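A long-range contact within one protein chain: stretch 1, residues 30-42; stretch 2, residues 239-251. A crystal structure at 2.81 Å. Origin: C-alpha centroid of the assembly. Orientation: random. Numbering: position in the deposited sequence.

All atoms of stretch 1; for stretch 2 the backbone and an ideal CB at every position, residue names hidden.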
# COMPACT_ATOMS: atom_id res chain seq x y z
N VAL A 30 9.24 10.43 4.10
CA VAL A 30 10.12 11.54 3.69
C VAL A 30 11.41 10.96 3.11
O VAL A 30 11.81 11.33 2.01
CB VAL A 30 10.47 12.54 4.85
CG1 VAL A 30 11.45 13.62 4.36
CG2 VAL A 30 9.20 13.19 5.43
N LEU A 31 12.02 10.02 3.83
CA LEU A 31 13.24 9.36 3.37
C LEU A 31 13.09 8.74 1.99
O LEU A 31 14.03 8.76 1.20
CB LEU A 31 13.77 8.33 4.39
CG LEU A 31 14.56 8.83 5.62
CD1 LEU A 31 15.19 7.68 6.39
CD2 LEU A 31 15.63 9.87 5.30
N CYS A 32 11.91 8.22 1.69
CA CYS A 32 11.67 7.61 0.38
C CYS A 32 11.69 8.63 -0.76
O CYS A 32 12.14 8.32 -1.88
CB CYS A 32 10.35 6.87 0.38
SG CYS A 32 10.40 5.28 1.19
N MSE A 33 11.20 9.83 -0.48
CA MSE A 33 11.21 10.89 -1.47
C MSE A 33 12.65 11.33 -1.69
O MSE A 33 13.17 11.20 -2.79
CB MSE A 33 10.30 12.04 -1.06
CG MSE A 33 8.90 11.57 -0.73
SE MSE A 33 7.86 12.87 0.25
CE MSE A 33 7.12 13.82 -1.32
N GLU A 34 13.29 11.81 -0.63
CA GLU A 34 14.71 12.11 -0.65
C GLU A 34 15.56 11.14 -1.50
O GLU A 34 16.35 11.58 -2.32
CB GLU A 34 15.23 12.11 0.77
CG GLU A 34 14.92 13.36 1.55
CD GLU A 34 15.68 13.39 2.86
OE1 GLU A 34 16.36 12.40 3.20
OE2 GLU A 34 15.60 14.42 3.55
N ARG A 35 15.39 9.84 -1.30
CA ARG A 35 16.16 8.83 -2.06
C ARG A 35 15.59 8.64 -3.47
O ARG A 35 15.97 7.71 -4.18
CB ARG A 35 16.16 7.50 -1.30
CG ARG A 35 16.70 7.61 0.12
CD ARG A 35 18.16 7.30 0.14
NE ARG A 35 18.78 7.53 1.44
CZ ARG A 35 19.47 6.62 2.12
NH1 ARG A 35 19.62 5.40 1.62
NH2 ARG A 35 20.01 6.93 3.28
N ASN A 36 14.67 9.53 -3.83
CA ASN A 36 13.99 9.56 -5.13
C ASN A 36 13.28 8.23 -5.54
O ASN A 36 13.38 7.79 -6.70
CB ASN A 36 14.92 10.15 -6.24
CG ASN A 36 15.35 11.66 -5.99
OD1 ASN A 36 14.51 12.55 -5.92
ND2 ASN A 36 16.67 11.92 -5.91
N ILE A 37 12.55 7.61 -4.60
CA ILE A 37 11.78 6.37 -4.92
C ILE A 37 10.28 6.60 -5.22
O ILE A 37 9.53 7.09 -4.39
CB ILE A 37 12.02 5.15 -3.91
CG1 ILE A 37 11.10 5.22 -2.72
CG2 ILE A 37 13.50 5.00 -3.44
CD1 ILE A 37 10.54 3.88 -2.41
N PRO A 38 9.83 6.20 -6.42
CA PRO A 38 8.66 6.85 -7.02
C PRO A 38 7.33 6.59 -6.34
O PRO A 38 6.42 7.41 -6.48
CB PRO A 38 8.64 6.29 -8.45
CG PRO A 38 9.33 5.02 -8.36
CD PRO A 38 10.35 5.12 -7.27
N TYR A 39 7.21 5.48 -5.62
CA TYR A 39 5.95 5.04 -4.98
C TYR A 39 6.18 4.60 -3.56
O TYR A 39 7.26 4.07 -3.26
CB TYR A 39 5.39 3.82 -5.69
CG TYR A 39 4.79 4.09 -7.03
CD1 TYR A 39 5.50 3.87 -8.19
CD2 TYR A 39 3.49 4.55 -7.13
CE1 TYR A 39 4.94 4.12 -9.43
CE2 TYR A 39 2.93 4.81 -8.35
CZ TYR A 39 3.65 4.59 -9.50
OH TYR A 39 3.05 4.85 -10.71
N ILE A 40 5.18 4.78 -2.69
CA ILE A 40 5.17 4.02 -1.44
C ILE A 40 3.81 3.36 -1.21
O ILE A 40 2.78 3.81 -1.73
CB ILE A 40 5.56 4.85 -0.19
CG1 ILE A 40 4.57 5.98 0.06
CG2 ILE A 40 7.02 5.35 -0.26
CD1 ILE A 40 3.41 5.58 1.00
N GLU A 41 3.83 2.28 -0.44
CA GLU A 41 2.61 1.62 -0.02
C GLU A 41 2.43 2.00 1.43
O GLU A 41 3.39 2.07 2.16
CB GLU A 41 2.75 0.10 -0.16
CG GLU A 41 1.47 -0.68 0.13
CD GLU A 41 1.20 -0.90 1.65
OE1 GLU A 41 0.01 -0.96 2.02
OE2 GLU A 41 2.15 -1.00 2.48
N THR A 42 1.19 2.26 1.84
CA THR A 42 0.86 2.46 3.26
C THR A 42 -0.51 1.90 3.63
O THR A 42 -1.35 1.63 2.76
CB THR A 42 1.01 3.93 3.71
OG1 THR A 42 1.06 3.99 5.13
CG2 THR A 42 -0.14 4.75 3.24
N UNK A 239 5.37 -4.97 -13.37
CA UNK A 239 5.45 -3.51 -13.52
C UNK A 239 5.99 -2.80 -12.29
O UNK A 239 6.69 -1.80 -12.39
CB UNK A 239 4.07 -2.95 -13.85
N UNK A 240 5.65 -3.32 -11.11
CA UNK A 240 6.07 -2.69 -9.86
C UNK A 240 6.45 -3.78 -8.89
O UNK A 240 6.04 -4.95 -9.04
CB UNK A 240 4.97 -1.80 -9.28
N UNK A 241 7.29 -3.42 -7.92
CA UNK A 241 7.68 -4.35 -6.87
C UNK A 241 7.54 -3.67 -5.54
O UNK A 241 8.21 -2.66 -5.28
CB UNK A 241 9.11 -4.86 -7.07
N UNK A 242 6.64 -4.21 -4.72
CA UNK A 242 6.45 -3.68 -3.41
C UNK A 242 7.46 -4.38 -2.52
O UNK A 242 7.20 -5.48 -2.01
CB UNK A 242 5.01 -3.87 -2.92
N UNK A 243 8.62 -3.73 -2.36
CA UNK A 243 9.82 -4.30 -1.74
C UNK A 243 9.98 -3.93 -0.28
O UNK A 243 9.64 -2.83 0.13
CB UNK A 243 11.06 -3.85 -2.51
N UNK A 244 10.53 -4.84 0.51
CA UNK A 244 10.87 -4.56 1.90
C UNK A 244 12.25 -3.95 1.98
O UNK A 244 12.68 -3.49 3.04
CB UNK A 244 10.80 -5.83 2.75
N UNK A 245 12.96 -3.95 0.85
CA UNK A 245 14.26 -3.30 0.77
C UNK A 245 14.38 -2.44 -0.48
O UNK A 245 15.14 -2.77 -1.38
CB UNK A 245 15.38 -4.35 0.79
N UNK A 246 13.65 -1.32 -0.52
CA UNK A 246 13.66 -0.45 -1.72
C UNK A 246 15.07 0.06 -2.12
O UNK A 246 15.40 0.13 -3.33
CB UNK A 246 12.75 0.75 -1.47
N UNK A 247 15.89 0.42 -1.13
CA UNK A 247 17.23 0.93 -1.39
C UNK A 247 18.12 -0.16 -2.02
O UNK A 247 18.89 0.12 -2.95
CB UNK A 247 17.86 1.45 -0.09
N UNK A 248 17.97 -1.39 -1.53
CA UNK A 248 18.61 -2.55 -2.14
C UNK A 248 18.09 -2.81 -3.55
O UNK A 248 18.86 -3.10 -4.47
CB UNK A 248 18.39 -3.79 -1.27
N UNK A 249 16.77 -2.69 -3.70
CA UNK A 249 16.14 -2.87 -4.99
C UNK A 249 16.61 -1.82 -5.98
O UNK A 249 16.95 -2.17 -7.11
CB UNK A 249 14.62 -2.82 -4.85
N UNK A 250 16.64 -0.55 -5.55
CA UNK A 250 17.15 0.52 -6.40
C UNK A 250 18.60 0.25 -6.80
O UNK A 250 18.96 0.35 -7.98
CB UNK A 250 17.04 1.87 -5.68
N UNK A 251 19.43 -0.11 -5.81
CA UNK A 251 20.84 -0.40 -6.01
C UNK A 251 21.05 -1.53 -6.99
O UNK A 251 21.95 -1.48 -7.83
CB UNK A 251 21.51 -0.74 -4.68

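Position 239 precedes the strand, and its CB has nothing of stretch 1 within 5.5 Å. Stretch 1 sets no demand here; a polar residue would do. It is Asp239, whose carboxylate is hydrogen-bonded elsewhere in the structure.

Position 240 has extended angles, phi/psi -141/156, and its CB points toward stretch 1. No atom lies close to that CB, so a small residue would leave a gap. The nearby offer is the flat ring of Tyr39. A branched aliphatic, a methionine or another ring could reach it. The residue is Leu240. Its CD2 stands 3.6 Å from Tyr39 CE1 and 3.9 Å from the ring centroid, 23° off the normal, a CH-pi contact over the face.

Position 241 is the next strand residue, and its CB is out of reach. Stretch 1 says little; a beta-branched residue suits the extended backbone. It is Ile241.

At position 242 CA-to-CB points sideways, and the ideal CB is 5.3 Å from Glu41 CB. The space between the two strands is narrow but not closed. Alanine, serine, cysteine or valine would be reasonable. The residue is Cys242, chi1 t. Its SG comes to 3.8 Å from Glu41 CB, so the sulfur packs on the aliphatic start of the glutamate.

Positions 243 to 245 are out of reach of stretch 1. The chain leaves the strand here and turns toward a helix, so local needs count more. A side-chain acceptor at 243 could meet a free backbone N-H in the turn. The residue is Ser243, and its OG accepts from the backbone N of 245 at 2.9 Å. Position 244, at -87/-8, suits a small polar residue and is Asn244. Position 245 is the N-cap, where Ser, Thr, Asp or Asn are common. The deposited Tyr245 is none of these.

Position 246 opens the helix, with phi -57, which proline can adopt. Its CB points toward stretch 1, and the ideal CB is 3.9 Å from Ile37 CD1. A compact apolar residue is expected. It is Pro246, with CB 4.0 Å from Ile37 CD1.

At position 247 the CB points sideways and lies 4.7 Å from Arg35 NH1. Stretch 1 offers a guanidinium, an arginine methylene and Ile37 CG2. An acid could answer the charge; an aromatic could use both the charge and the carbons. The residue is Phe247, and it has the largest covered area of this contact. The Arg35 guanidinium stacks on its ring, planes at 27°, with Arg35 CZ 4.5 Å from the centroid of the Phe247 ring, off-centre. Arg35 CD sits over the face, 4.2 Å from the centroid. Ile37 CG2 meets the ring edge, 4.1 Å from Phe247 CE2.

Positions 248 and 249 are helical and out of reach, so stretch 1 leaves the choice open and any helix-compatible residue would do. They are Gly248 and Leu249.

At position 250 CB points toward stretch 1, 5.2 Å from Ile37 CG2. A long, flexible side chain fits. It is Met250, a selenomethionine, with CE 3.9 Å from Asn36 O.

Position 251 is out of reach and tolerant; it is Asn251.

Stretch 2 239-251: DLICSNYPFGLMN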
# COMPACT_ATOMS: atom_id res chain seq x y z
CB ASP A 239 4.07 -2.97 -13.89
CG ASP A 239 3.55 -3.58 -15.17
OD1 ASP A 239 4.15 -3.34 -16.26
OD2 ASP A 239 2.55 -4.33 -15.09
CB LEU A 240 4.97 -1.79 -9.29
CG LEU A 240 4.38 -0.61 -10.12
CD1 LEU A 240 3.07 -0.94 -10.84
CD2 LEU A 240 4.15 0.57 -9.25
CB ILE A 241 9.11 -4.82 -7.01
CG1 ILE A 241 9.29 -5.50 -8.38
CG2 ILE A 241 9.46 -5.72 -5.81
CD1 ILE A 241 10.65 -5.98 -8.66
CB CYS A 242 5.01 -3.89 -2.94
SG CYS A 242 4.58 -2.94 -1.47
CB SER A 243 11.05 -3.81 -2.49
OG SER A 243 12.25 -4.34 -1.94
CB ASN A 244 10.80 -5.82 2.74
CG ASN A 244 9.42 -6.48 2.70
OD1 ASN A 244 8.39 -5.82 2.61
ND2 ASN A 244 9.41 -7.81 2.77
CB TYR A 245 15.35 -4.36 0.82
CG TYR A 245 15.31 -5.11 2.12
CD1 TYR A 245 14.46 -6.22 2.27
CD2 TYR A 245 16.07 -4.67 3.22
CE1 TYR A 245 14.40 -6.89 3.47
CE2 TYR A 245 16.02 -5.34 4.43
CZ TYR A 245 15.18 -6.45 4.55
OH TYR A 245 15.09 -7.11 5.75
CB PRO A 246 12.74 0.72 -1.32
CG PRO A 246 12.58 0.64 0.16
CD PRO A 246 12.76 -0.78 0.53
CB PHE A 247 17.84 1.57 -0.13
CG PHE A 247 16.98 2.68 0.47
CD1 PHE A 247 17.13 3.06 1.79
CD2 PHE A 247 15.99 3.33 -0.31
CE1 PHE A 247 16.34 4.08 2.33
CE2 PHE A 247 15.18 4.35 0.23
CZ PHE A 247 15.36 4.71 1.55
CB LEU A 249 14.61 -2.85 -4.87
CG LEU A 249 13.78 -3.08 -6.14
CD1 LEU A 249 14.40 -4.14 -7.02
CD2 LEU A 249 12.37 -3.50 -5.82
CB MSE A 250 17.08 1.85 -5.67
CG MSE A 250 16.24 2.94 -6.37
SE MSE A 250 16.35 3.19 -8.36
CE MSE A 250 15.41 5.08 -8.55
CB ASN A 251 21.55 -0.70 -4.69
CG ASN A 251 21.89 0.57 -3.91
OD1 ASN A 251 21.49 1.67 -4.26
ND2 ASN A 251 22.63 0.40 -2.84
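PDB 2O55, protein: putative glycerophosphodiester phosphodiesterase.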